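Local coordinates for protein leucine aminopeptidase 2, chloroplastic (PDB 5LHJ) that takes part in bottromycin maturation as a manganese-binding metalloaminopeptidase of the M17 family, probably removing N-terminal amino acids from peptides, at residues T192-A197 with S234-R239; T228-G233 with G321-G326; V263-G268 with E315-G320; K282-G287 with V371-S376. All coordinates share one frame; numbering follows the deposited sequence.

Interaction 1: T192-A197 with S234-R239; sequences TPPAFA and SAEPPR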
loop_
_atom_site.group_PDB
_atom_site.type_symbol
_atom_site.label_atom_id
_atom_site.label_comp_id
_atom_site.label_asym_id
_atom_site.label_seq_id
_atom_site.Cartn_x
_atom_site.Cartn_y
_atom_site.Cartn_z
ATOM N N THR A 192 5.045 26.373 20.304
ATOM C CA THR A 192 6.275 26.246 19.518
ATOM C C THR A 192 7.445 26.053 20.489
ATOM O O THR A 192 7.285 26.288 21.698
ATOM C CB THR A 192 6.522 27.519 18.704
ATOM O OG1 THR A 192 6.635 28.633 19.605
ATOM C CG2 THR A 192 5.377 27.764 17.732
ATOM N N PRO A 193 8.632 25.677 19.982
ATOM C CA PRO A 193 9.757 25.580 20.923
ATOM C C PRO A 193 10.054 26.884 21.692
ATOM O O PRO A 193 10.201 26.818 22.913
ATOM C CB PRO A 193 10.923 25.101 20.050
ATOM C CG PRO A 193 10.245 24.382 18.906
ATOM C CD PRO A 193 8.992 25.168 18.641
ATOM N N PRO A 194 10.095 28.046 21.013
ATOM C CA PRO A 194 10.271 29.282 21.807
ATOM C C PRO A 194 9.155 29.567 22.817
ATOM O O PRO A 194 9.433 29.996 23.942
ATOM C CB PRO A 194 10.319 30.376 20.726
ATOM C CG PRO A 194 10.874 29.678 19.540
ATOM C CD PRO A 194 10.153 28.350 19.569
ATOM N N ALA A 195 7.904 29.320 22.433
ATOM C CA ALA A 195 6.764 29.523 23.330
ATOM C C ALA A 195 6.783 28.563 24.522
ATOM O O ALA A 195 6.496 28.955 25.663
ATOM C CB ALA A 195 5.462 29.378 22.566
ATOM N N PHE A 196 7.154 27.310 24.256
ATOM C CA PHE A 196 7.295 26.302 25.313
ATOM C C PHE A 196 8.392 26.709 26.304
ATOM O O PHE A 196 8.175 26.656 27.518
ATOM C CB PHE A 196 7.528 24.907 24.680
ATOM C CG PHE A 196 7.346 23.724 25.607
ATOM C CD1 PHE A 196 6.871 23.828 26.921
ATOM C CD2 PHE A 196 7.646 22.449 25.119
ATOM C CE1 PHE A 196 6.727 22.699 27.718
ATOM C CE2 PHE A 196 7.473 21.322 25.910
ATOM C CZ PHE A 196 7.019 21.446 27.207
ATOM N N ALA A 197 9.535 27.164 25.803
ATOM C CA ALA A 197 10.604 27.649 26.682
ATOM C C ALA A 197 10.102 28.819 27.555
ATOM O O ALA A 197 10.371 28.850 28.759
ATOM C CB ALA A 197 11.821 28.062 25.875
ATOM N N SER A 234 12.664 23.321 10.334
ATOM C CA SER A 234 11.565 24.157 10.781
ATOM C C SER A 234 11.882 25.646 10.732
ATOM O O SER A 234 13.010 26.049 10.965
ATOM C CB SER A 234 11.190 23.781 12.218
ATOM O OG SER A 234 10.130 24.594 12.692
ATOM N N ALA A 235 10.864 26.451 10.447
ATOM C CA ALA A 235 10.931 27.911 10.629
ATOM C C ALA A 235 11.093 28.300 12.107
ATOM O O ALA A 235 11.579 29.400 12.402
ATOM C CB ALA A 235 9.685 28.578 10.063
ATOM N N GLU A 236 10.675 27.429 13.023
ATOM C CA GLU A 236 10.833 27.694 14.464
ATOM C C GLU A 236 12.220 27.257 14.942
ATOM O O GLU A 236 12.662 26.135 14.658
ATOM C CB GLU A 236 9.740 26.982 15.268
ATOM C CG GLU A 236 8.337 27.475 14.994
ATOM C CD GLU A 236 8.109 28.904 15.442
ATOM O OE1 GLU A 236 8.775 29.346 16.404
ATOM O OE2 GLU A 236 7.268 29.591 14.836
ATOM N N PRO A 237 12.941 28.133 15.658
ATOM C CA PRO A 237 14.260 27.735 16.130
ATOM C C PRO A 237 14.149 26.815 17.361
ATOM O O PRO A 237 13.196 26.947 18.124
ATOM C CB PRO A 237 14.899 29.073 16.514
ATOM C CG PRO A 237 13.746 29.897 16.950
ATOM C CD PRO A 237 12.640 29.538 15.999
ATOM N N PRO A 238 15.129 25.926 17.570
ATOM C CA PRO A 238 15.095 25.065 18.753
ATOM C C PRO A 238 15.468 25.825 20.029
ATOM O O PRO A 238 15.943 26.971 19.964
ATOM C CB PRO A 238 16.132 23.987 18.429
ATOM C CG PRO A 238 17.115 24.686 17.540
ATOM C CD PRO A 238 16.298 25.644 16.716
ATOM N N ARG A 239 15.176 25.200 21.165
ATOM C CA ARG A 239 15.493 25.734 22.496
ATOM C C ARG A 239 16.002 24.588 23.340
ATOM O O ARG A 239 15.648 23.423 23.111
ATOM C CB ARG A 239 14.242 26.333 23.163
ATOM C CG ARG A 239 13.662 27.568 22.483
ATOM C CD ARG A 239 14.546 28.786 22.724
ATOM N NE ARG A 239 14.039 30.043 22.151
ATOM C CZ ARG A 239 14.352 30.542 20.955
ATOM N NH1 ARG A 239 15.156 29.890 20.106
ATOM N NH2 ARG A 239 13.867 31.730 20.598
HETATM O O HOH W 1 6.602 31.035 18.512
HETATM O O HOH W 2 12.186 31.147 23.992
#
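The capped first turn of helix 193-207 sets Thr192, Pro193 and Pro194 against Glu236 and Pro237 of the loop before strand 239-245, and Arg239 at the strand's start. Thr192 is the N-cap: its OG1 lies between the backbone N and the carbonyl carbon (chi1 60°) and accepts a bond from Ala195 N at 3.2 Å. The other branch, CG2, rests 3.7 Å from Glu236 CD. Glu236 OE1 approaches the Pro194 ring, 3.6 Å from its CD, and a water 2.6 Å from Thr192 OG1 donates a weak bond to the same carboxylate oxygen. Next along the loop, Pro193 CB abuts Pro237 O at 3.5 Å, a buried carbonyl with no polar partner in the model. Arg239 crosses Pro194 at about a right angle, with Pro194 CG 3.7 Å above one face of the guanidinium and offset toward its rim. Arg239 NH1 donates to Pro238 O (3.0 Å), and NE, in the guanidinium plane, to a water that donates in turn to Pro194 O; the two bonds limit rotation of the group. Ala197 CB covers Arg239 CG. Proline in the first turn, where the missing N-H costs no helical bond, combined with a threonine N-cap, is typical of a helix start.

Interaction 2: T228-G233 with G321-G326; sequences TAVGRG and GALRVG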
loop_
_atom_site.group_PDB
_atom_site.type_symbol
_atom_site.label_atom_id
_atom_site.label_comp_id
_atom_site.label_asym_id
_atom_site.label_seq_id
_atom_site.Cartn_x
_atom_site.Cartn_y
_atom_site.Cartn_z
ATOM N N THR A 228 20.195 20.658 17.295
ATOM C CA THR A 228 20.316 21.690 16.250
ATOM C C THR A 228 20.140 21.099 14.826
ATOM O O THR A 228 19.487 21.718 14.000
ATOM C CB THR A 228 21.598 22.527 16.402
ATOM O OG1 THR A 228 22.729 21.684 16.456
ATOM C CG2 THR A 228 21.560 23.297 17.677
ATOM N N ALA A 229 20.633 19.883 14.572
ATOM C CA ALA A 229 20.442 19.227 13.254
ATOM C C ALA A 229 18.987 18.884 12.953
ATOM O O ALA A 229 18.474 19.166 11.851
ATOM C CB ALA A 229 21.297 17.967 13.156
ATOM N N VAL A 230 18.332 18.257 13.927
ATOM C CA VAL A 230 16.931 17.863 13.786
ATOM C C VAL A 230 16.042 19.102 13.640
ATOM O O VAL A 230 15.150 19.120 12.814
ATOM C CB VAL A 230 16.482 16.988 14.972
ATOM C CG1 VAL A 230 14.959 16.885 15.060
ATOM C CG2 VAL A 230 17.123 15.606 14.862
ATOM N N GLY A 231 16.329 20.139 14.422
ATOM C CA GLY A 231 15.481 21.317 14.479
ATOM C C GLY A 231 15.631 22.293 13.327
ATOM O O GLY A 231 14.844 23.223 13.218
ATOM N N ARG A 232 16.634 22.120 12.470
ATOM C CA ARG A 232 16.958 23.170 11.500
ATOM C C ARG A 232 15.965 23.359 10.350
ATOM O O ARG A 232 15.845 24.473 9.836
ATOM C CB ARG A 232 18.364 22.994 10.946
ATOM C CG ARG A 232 18.538 21.934 9.896
ATOM C CD ARG A 232 19.902 22.114 9.242
ATOM N NE ARG A 232 20.144 21.186 8.145
ATOM C CZ ARG A 232 20.549 19.923 8.282
ATOM N NH1 ARG A 232 20.729 19.379 9.496
ATOM N NH2 ARG A 232 20.774 19.196 7.195
ATOM N N GLY A 233 15.278 22.294 9.928
ATOM C CA GLY A 233 14.317 22.421 8.813
ATOM C C GLY A 233 13.159 23.376 9.101
ATOM O O GLY A 233 12.720 24.146 8.236
ATOM N N GLY A 321 16.079 23.173 3.771
ATOM C CA GLY A 321 17.220 23.055 4.683
ATOM C C GLY A 321 17.109 21.995 5.761
ATOM O O GLY A 321 17.824 22.069 6.749
ATOM N N ALA A 322 16.258 20.989 5.564
ATOM C CA ALA A 322 16.004 19.970 6.591
ATOM C C ALA A 322 17.067 18.876 6.630
ATOM O O ALA A 322 17.749 18.608 5.646
ATOM C CB ALA A 322 14.638 19.339 6.384
ATOM N N LEU A 323 17.167 18.225 7.787
ATOM C CA LEU A 323 18.071 17.093 7.985
ATOM C C LEU A 323 17.858 16.020 6.918
ATOM O O LEU A 323 16.721 15.650 6.635
ATOM C CB LEU A 323 17.836 16.491 9.375
ATOM C CG LEU A 323 18.800 15.385 9.834
ATOM C CD1 LEU A 323 20.263 15.772 9.762
ATOM C CD2 LEU A 323 18.444 15.000 11.252
ATOM N N ARG A 324 18.944 15.554 6.306
ATOM C CA ARG A 324 18.864 14.639 5.167
ATOM C C ARG A 324 19.188 13.215 5.578
ATOM O O ARG A 324 20.054 12.984 6.407
ATOM C CB ARG A 324 19.850 15.044 4.060
ATOM C CG ARG A 324 19.597 16.403 3.397
ATOM C CD ARG A 324 20.838 16.963 2.712
ATOM N NE ARG A 324 21.697 17.463 3.763
ATOM C CZ ARG A 324 22.297 18.639 3.838
ATOM N NH1 ARG A 324 22.312 19.530 2.843
ATOM N NH2 ARG A 324 22.978 18.877 4.951
ATOM N N VAL A 325 18.538 12.257 4.927
ATOM C CA VAL A 325 18.936 10.854 5.027
ATOM C C VAL A 325 20.373 10.715 4.511
ATOM O O VAL A 325 20.699 11.230 3.428
ATOM C CB VAL A 325 17.985 9.942 4.209
ATOM C CG1 VAL A 325 18.511 8.509 4.151
ATOM C CG2 VAL A 325 16.584 9.989 4.805
ATOM N N GLY A 326 21.227 10.058 5.290
ATOM C CA GLY A 326 22.653 9.924 4.954
ATOM C C GLY A 326 23.558 10.906 5.675
ATOM O O GLY A 326 24.782 10.701 5.711
HETATM O O HOH W 3 15.734 19.412 10.055
HETATM O O HOH W 4 19.702 20.382 4.657
HETATM O O HOH W 5 18.505 24.793 7.621
#
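Arg232 and Leu323 bury the most surface, followed by Gly321. Arg232 has its chain extended from CG to NE, which carries NE to 2.8 Å from Gly321 O; the guanidinium lies over the backbone of the loop. One face of that group is covered by the Ala322-Leu323 peptide, with Leu323 N 3.7 Å above its centre, and Leu323 CD1 lies 3.6 Å from Arg232 NH1. Arg232 NH2 donates to a water at 3.0 Å, and this water donates to Ala322 O. The leucine side chain reaches helix 225-231, its CD2 meeting Val230 CG2 at 3.9 Å, and Val230 packs on Glu345, a manganese-binding residue at the start of helix 345-358. Another water accepts from both Gly233 N and Leu323 N, linking the two segments. Gly233 CA comes 3.7 Å from Ala322 CA, and a CB on Gly233 would collide with Ala322 CB. An alanine in place of Arg232 would probably leave the Ala322-Leu323 peptide without its flat cover and the bridging water without one of its donors. Arg232 NH2 stands only 3.2 Å from Arg324 NH2, a meeting of like charges. Arg324 forms salt bridges with Asp327 and with Glu315 of a neighbouring subunit, and Arg232 has a long, weak ion pair with Asp327, so the close approach of the two cations is likely to be tolerated because carboxylates offset their charge.

Interaction 3: V263-G268 with E315-G320; sequences VTFDSG and ENMPDG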
loop_
_atom_site.group_PDB
_atom_site.type_symbol
_atom_site.label_atom_id
_atom_site.label_comp_id
_atom_site.label_asym_id
_atom_site.label_seq_id
_atom_site.Cartn_x
_atom_site.Cartn_y
_atom_site.Cartn_z
ATOM N N VAL A 263 9.779 17.432 21.396
ATOM C CA VAL A 263 9.521 17.729 19.985
ATOM C C VAL A 263 8.076 18.213 19.888
ATOM O O VAL A 263 7.146 17.434 20.003
ATOM C CB VAL A 263 9.822 16.532 19.050
ATOM C CG1 VAL A 263 9.511 16.888 17.598
ATOM C CG2 VAL A 263 11.285 16.145 19.184
ATOM N N THR A 264 7.907 19.518 19.703
ATOM C CA THR A 264 6.599 20.148 19.742
ATOM C C THR A 264 5.730 19.864 18.519
ATOM O O THR A 264 4.505 19.906 18.612
ATOM C CB THR A 264 6.710 21.666 19.970
ATOM O OG1 THR A 264 7.448 22.273 18.900
ATOM C CG2 THR A 264 7.425 21.932 21.303
ATOM N N PHE A 265 6.362 19.588 17.382
ATOM C CA PHE A 265 5.654 19.070 16.226
ATOM C C PHE A 265 6.596 18.157 15.453
ATOM O O PHE A 265 7.704 18.562 15.114
ATOM C CB PHE A 265 5.134 20.184 15.320
ATOM C CG PHE A 265 4.352 19.663 14.157
ATOM C CD1 PHE A 265 3.088 19.131 14.343
ATOM C CD2 PHE A 265 4.925 19.609 12.907
ATOM C CE1 PHE A 265 2.388 18.585 13.282
ATOM C CE2 PHE A 265 4.230 19.081 11.828
ATOM C CZ PHE A 265 2.972 18.558 12.016
ATOM N N ASP A 266 6.151 16.924 15.206
ATOM C CA ASP A 266 6.927 15.951 14.458
ATOM C C ASP A 266 6.150 15.489 13.216
ATOM O O ASP A 266 5.221 14.682 13.315
ATOM C CB ASP A 266 7.271 14.763 15.351
ATOM C CG ASP A 266 8.014 13.678 14.616
ATOM O OD1 ASP A 266 8.627 13.969 13.569
ATOM O OD2 ASP A 266 7.960 12.525 15.081
ATOM N N SER A 267 6.575 15.982 12.056
ATOM C CA SER A 267 6.010 15.582 10.775
ATOM C C SER A 267 6.653 14.321 10.208
ATOM O O SER A 267 6.226 13.864 9.151
ATOM C CB SER A 267 6.240 16.690 9.740
ATOM O OG SER A 267 7.594 16.649 9.325
ATOM N N GLY A 268 7.716 13.825 10.843
ATOM C CA GLY A 268 8.539 12.752 10.278
ATOM C C GLY A 268 9.736 13.252 9.492
ATOM O O GLY A 268 10.607 12.463 9.140
ATOM N N GLU A 315 11.015 21.470 16.507
ATOM C CA GLU A 315 10.098 20.879 15.528
ATOM C C GLU A 315 10.893 20.039 14.525
ATOM O O GLU A 315 12.023 20.376 14.214
ATOM C CB GLU A 315 9.333 21.938 14.745
ATOM C CG GLU A 315 8.330 22.776 15.515
ATOM C CD GLU A 315 7.478 23.649 14.598
ATOM O OE1 GLU A 315 7.888 23.920 13.438
ATOM O OE2 GLU A 315 6.388 24.082 15.029
ATOM N N ASN A 316 10.296 18.958 14.032
ATOM C CA ASN A 316 10.870 18.142 12.954
ATOM C C ASN A 316 10.009 18.345 11.694
ATOM O O ASN A 316 8.901 17.809 11.610
ATOM C CB ASN A 316 10.887 16.668 13.381
ATOM C CG ASN A 316 11.630 15.763 12.396
ATOM O OD1 ASN A 316 12.453 16.219 11.614
ATOM N ND2 ASN A 316 11.349 14.475 12.456
ATOM N N MET A 317 10.503 19.137 10.738
ATOM C CA MET A 317 9.727 19.548 9.558
ATOM C C MET A 317 10.484 19.255 8.263
ATOM O O MET A 317 11.707 19.301 8.256
ATOM C CB MET A 317 9.452 21.065 9.611
ATOM C CG MET A 317 8.553 21.553 10.738
ATOM S SD MET A 317 6.832 21.160 10.408
ATOM C CE MET A 317 6.230 22.649 9.623
ATOM N N PRO A 318 9.761 18.979 7.157
ATOM C CA PRO A 318 10.415 18.948 5.850
ATOM C C PRO A 318 10.619 20.381 5.335
ATOM O O PRO A 318 9.814 21.277 5.623
ATOM C CB PRO A 318 9.399 18.203 4.982
ATOM C CG PRO A 318 8.086 18.661 5.525
ATOM C CD PRO A 318 8.295 18.922 7.012
ATOM N N ASP A 319 11.687 20.585 4.575
ATOM C CA ASP A 319 12.112 21.928 4.182
ATOM C C ASP A 319 13.336 21.782 3.305
ATOM O O ASP A 319 14.034 20.759 3.367
ATOM C CB ASP A 319 12.512 22.745 5.418
ATOM C CG ASP A 319 12.735 24.202 5.099
ATOM O OD1 ASP A 319 11.727 24.895 4.878
ATOM O OD2 ASP A 319 13.915 24.646 5.084
ATOM N N GLY A 320 13.603 22.802 2.504
ATOM C CA GLY A 320 14.826 22.853 1.713
ATOM C C GLY A 320 16.120 22.764 2.499
ATOM O O GLY A 320 17.155 22.383 1.929
HETATM O O HOH W 6 5.534 23.468 17.505
#
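The Asp266 carboxylate and the Asn316 amide lie side by side and point the same way, their planes 21° apart. Asp266 OD1 is gripped from opposite faces of its plane: Asn316 ND2 donates from one at 3.0 Å, and Gly268 N from the other at 2.9 Å, the latter closing an Asx turn. Asn316 ND2 has a second acceptor in Thr342 O, so the amide is held against turning. The third flat group, the Phe265 ring, takes Met317 SD at its edge, 4.6 Å from the centroid and 76° off the ring normal, a Met-aromatic contact. Between these side chains the backbones pair as parallel strands: Asn316 N donates to Phe265 O at 2.8 Å, and Ser267 N to Asn316 O at 3.0 Å. Asn316 O is held twice, because Ser267 OG, placed between its backbone N and carbonyl carbon (chi1 76°), also donates to it at 2.9 Å. At the other end a water joins Thr264 OG1 to Glu315 OE2, while Glu315 OE1 is hydrogen-bonded to Ser234. Asp266 binds both manganese ions of the M17 active site, neither present in this chain; here its OD2 forms a salt bridge with Lys273, and Asn316 is placed as a second-shell residue and probably orients the carboxylate. The paired strands 265-266 and 306-316 run between two helices: Thr264 and Glu315 pack on Pro193 at the start of helix 193-207, whereas Val263 and Asn316 touch Glu345 at the start of helix 345-358.

Interaction 4: K282-G287 with V371-S376; sequences KADMGG and VATLTS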
loop_
_atom_site.group_PDB
_atom_site.type_symbol
_atom_site.label_atom_id
_atom_site.label_comp_id
_atom_site.label_asym_id
_atom_site.label_seq_id
_atom_site.Cartn_x
_atom_site.Cartn_y
_atom_site.Cartn_z
ATOM N N LYS A 282 1.531 16.682 17.303
ATOM C CA LYS A 282 1.768 17.646 18.402
ATOM C C LYS A 282 2.104 17.018 19.782
ATOM O O LYS A 282 2.473 17.768 20.709
ATOM C CB LYS A 282 0.527 18.551 18.585
ATOM C CG LYS A 282 -0.724 17.831 19.121
ATOM C CD LYS A 282 -1.862 18.792 19.450
ATOM C CE LYS A 282 -3.055 18.028 20.020
ATOM N NZ LYS A 282 -4.232 18.903 20.268
ATOM N N ALA A 283 1.931 15.692 19.921
ATOM C CA ALA A 283 2.055 14.949 21.204
ATOM C C ALA A 283 3.454 14.356 21.482
ATOM O O ALA A 283 3.707 13.681 22.509
ATOM C CB ALA A 283 1.038 13.843 21.232
ATOM N N ASP A 284 4.384 14.623 20.583
ATOM C CA ASP A 284 5.732 14.127 20.745
ATOM C C ASP A 284 6.598 14.971 21.698
ATOM O O ASP A 284 7.803 14.783 21.762
ATOM C CB ASP A 284 6.388 13.884 19.382
ATOM C CG ASP A 284 6.215 12.438 18.926
ATOM O OD1 ASP A 284 6.643 11.525 19.672
ATOM O OD2 ASP A 284 5.639 12.200 17.845
ATOM N N MET A 285 5.955 15.854 22.461
ATOM C CA MET A 285 6.610 16.568 23.583
ATOM C C MET A 285 6.041 16.084 24.929
ATOM O O MET A 285 6.247 16.728 25.965
ATOM C CB MET A 285 6.487 18.088 23.404
ATOM C CG MET A 285 5.148 18.612 22.889
ATOM S SD MET A 285 3.687 18.093 23.790
ATOM C CE MET A 285 3.894 19.015 25.314
ATOM N N GLY A 286 5.378 14.917 24.926
ATOM C CA GLY A 286 4.788 14.340 26.140
ATOM C C GLY A 286 5.813 14.036 27.229
ATOM O O GLY A 286 5.501 14.140 28.423
ATOM N N GLY A 287 7.027 13.680 26.834
ATOM C CA GLY A 287 8.107 13.425 27.796
ATOM C C GLY A 287 8.572 14.693 28.505
ATOM O O GLY A 287 8.705 14.719 29.744
ATOM N N VAL A 371 12.544 10.432 29.780
ATOM C CA VAL A 371 11.143 10.175 29.475
ATOM C C VAL A 371 10.885 10.704 28.077
ATOM O O VAL A 371 11.178 11.873 27.785
ATOM C CB VAL A 371 10.193 10.894 30.470
ATOM C CG1 VAL A 371 8.752 10.458 30.245
ATOM C CG2 VAL A 371 10.600 10.624 31.911
ATOM N N ALA A 372 10.360 9.850 27.205
ATOM C CA ALA A 372 10.213 10.207 25.803
ATOM C C ALA A 372 9.123 9.414 25.120
ATOM O O ALA A 372 8.954 8.225 25.378
ATOM C CB ALA A 372 11.545 10.012 25.084
ATOM N N THR A 373 8.360 10.088 24.263
ATOM C CA THR A 373 7.446 9.421 23.324
ATOM C C THR A 373 8.296 8.988 22.128
ATOM O O THR A 373 8.364 9.677 21.099
ATOM C CB THR A 373 6.311 10.363 22.905
ATOM O OG1 THR A 373 6.865 11.606 22.450
ATOM C CG2 THR A 373 5.392 10.637 24.097
ATOM N N LEU A 374 8.975 7.857 22.270
ATOM C CA LEU A 374 10.108 7.569 21.399
ATOM C C LEU A 374 9.779 6.689 20.206
ATOM O O LEU A 374 10.118 7.062 19.090
ATOM C CB LEU A 374 11.291 7.004 22.200
ATOM C CG LEU A 374 12.679 7.237 21.594
ATOM C CD1 LEU A 374 12.992 8.726 21.471
ATOM C CD2 LEU A 374 13.736 6.536 22.415
ATOM N N THR A 375 9.120 5.548 20.417
ATOM C CA THR A 375 8.970 4.559 19.340
ATOM C C THR A 375 7.558 4.055 19.189
ATOM O O THR A 375 6.865 3.863 20.183
ATOM C CB THR A 375 9.885 3.332 19.543
ATOM O OG1 THR A 375 9.464 2.570 20.693
ATOM C CG2 THR A 375 11.317 3.776 19.700
ATOM N N SER A 376 7.162 3.803 17.949
ATOM C CA SER A 376 5.844 3.250 17.658
ATOM C C SER A 376 5.831 1.734 17.796
ATOM O O SER A 376 4.767 1.153 17.980
ATOM C CB SER A 376 5.400 3.655 16.260
ATOM O OG SER A 376 6.349 3.212 15.296
HETATM O O HOH W 7 8.243 13.100 24.277
#
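Gly287 and Ala372 bring their backbones together, CA to CA at 4.3 Å, where a type I turn from Ala283 to Gly286 runs into helix 286-301 and strand 367-372 gives way to loop. Gly287 CA makes a CA-H...O contact of 3.4 Å with Val371 O, an approach that leaves no room for a side chain at this glycine. Beyond the strand Thr373 is the centre of an inverse gamma turn. A water stitches the two backbones together: it accepts from Gly287 N at 2.9 Å and from Thr373 N at 3.0 Å, and donates to Asp284 O at 3.1 Å. Among the side chains, Thr373 OG1, held between its backbone N and carbonyl carbon (chi1 51°), donates to Asp284 OD1 at 2.8 Å, meeting it on the anti side and 24° out of the carboxylate plane. Asp284 OD1 is also 2.9 Å from Thr373 O; the closeness of these two acceptors is probably eased by Lys261, whose NZ forms a salt bridge with the first and a hydrogen bond with the second. Asp284 and Lys261 both bind one manganese ion of the dinuclear site, which is absent from this chain. An alanine in place of Asp284 would probably cost that metal a ligand and leave Thr373 OG1 and Lys261 NZ without their shared carboxylate. Around the contact, strand 367-372 is hydrogen-bonded through Val371 to strand 255-263 and through Ala372 to strand 458-462, Ala372 packs on helix 345-358, and Met285 turns to helix 164-185.

All four contacts lie in the catalytic domain. From interaction 3, the centres of interactions 1, 2 and 4 are about 11, 9 and 14 Å away. Along the chain interaction 1 closes before interactions 3 and 4 open; the segments of interaction 2 alternate with those of interactions 1 and 4, and both segments of interaction 3 fall between those of interaction 2. Interactions 3 and 4, linked by helix 286-301, also alternate; they reach the same sheet and meet at the metal site, Asp266 OD2 and Asp284 OD2 being 3.6 Å apart. Interactions 1 and 2 adjoin interaction 3 and, like it, touch neighbouring subunits, which places the manganese-binding region near subunit interfaces of the six-chain assembly.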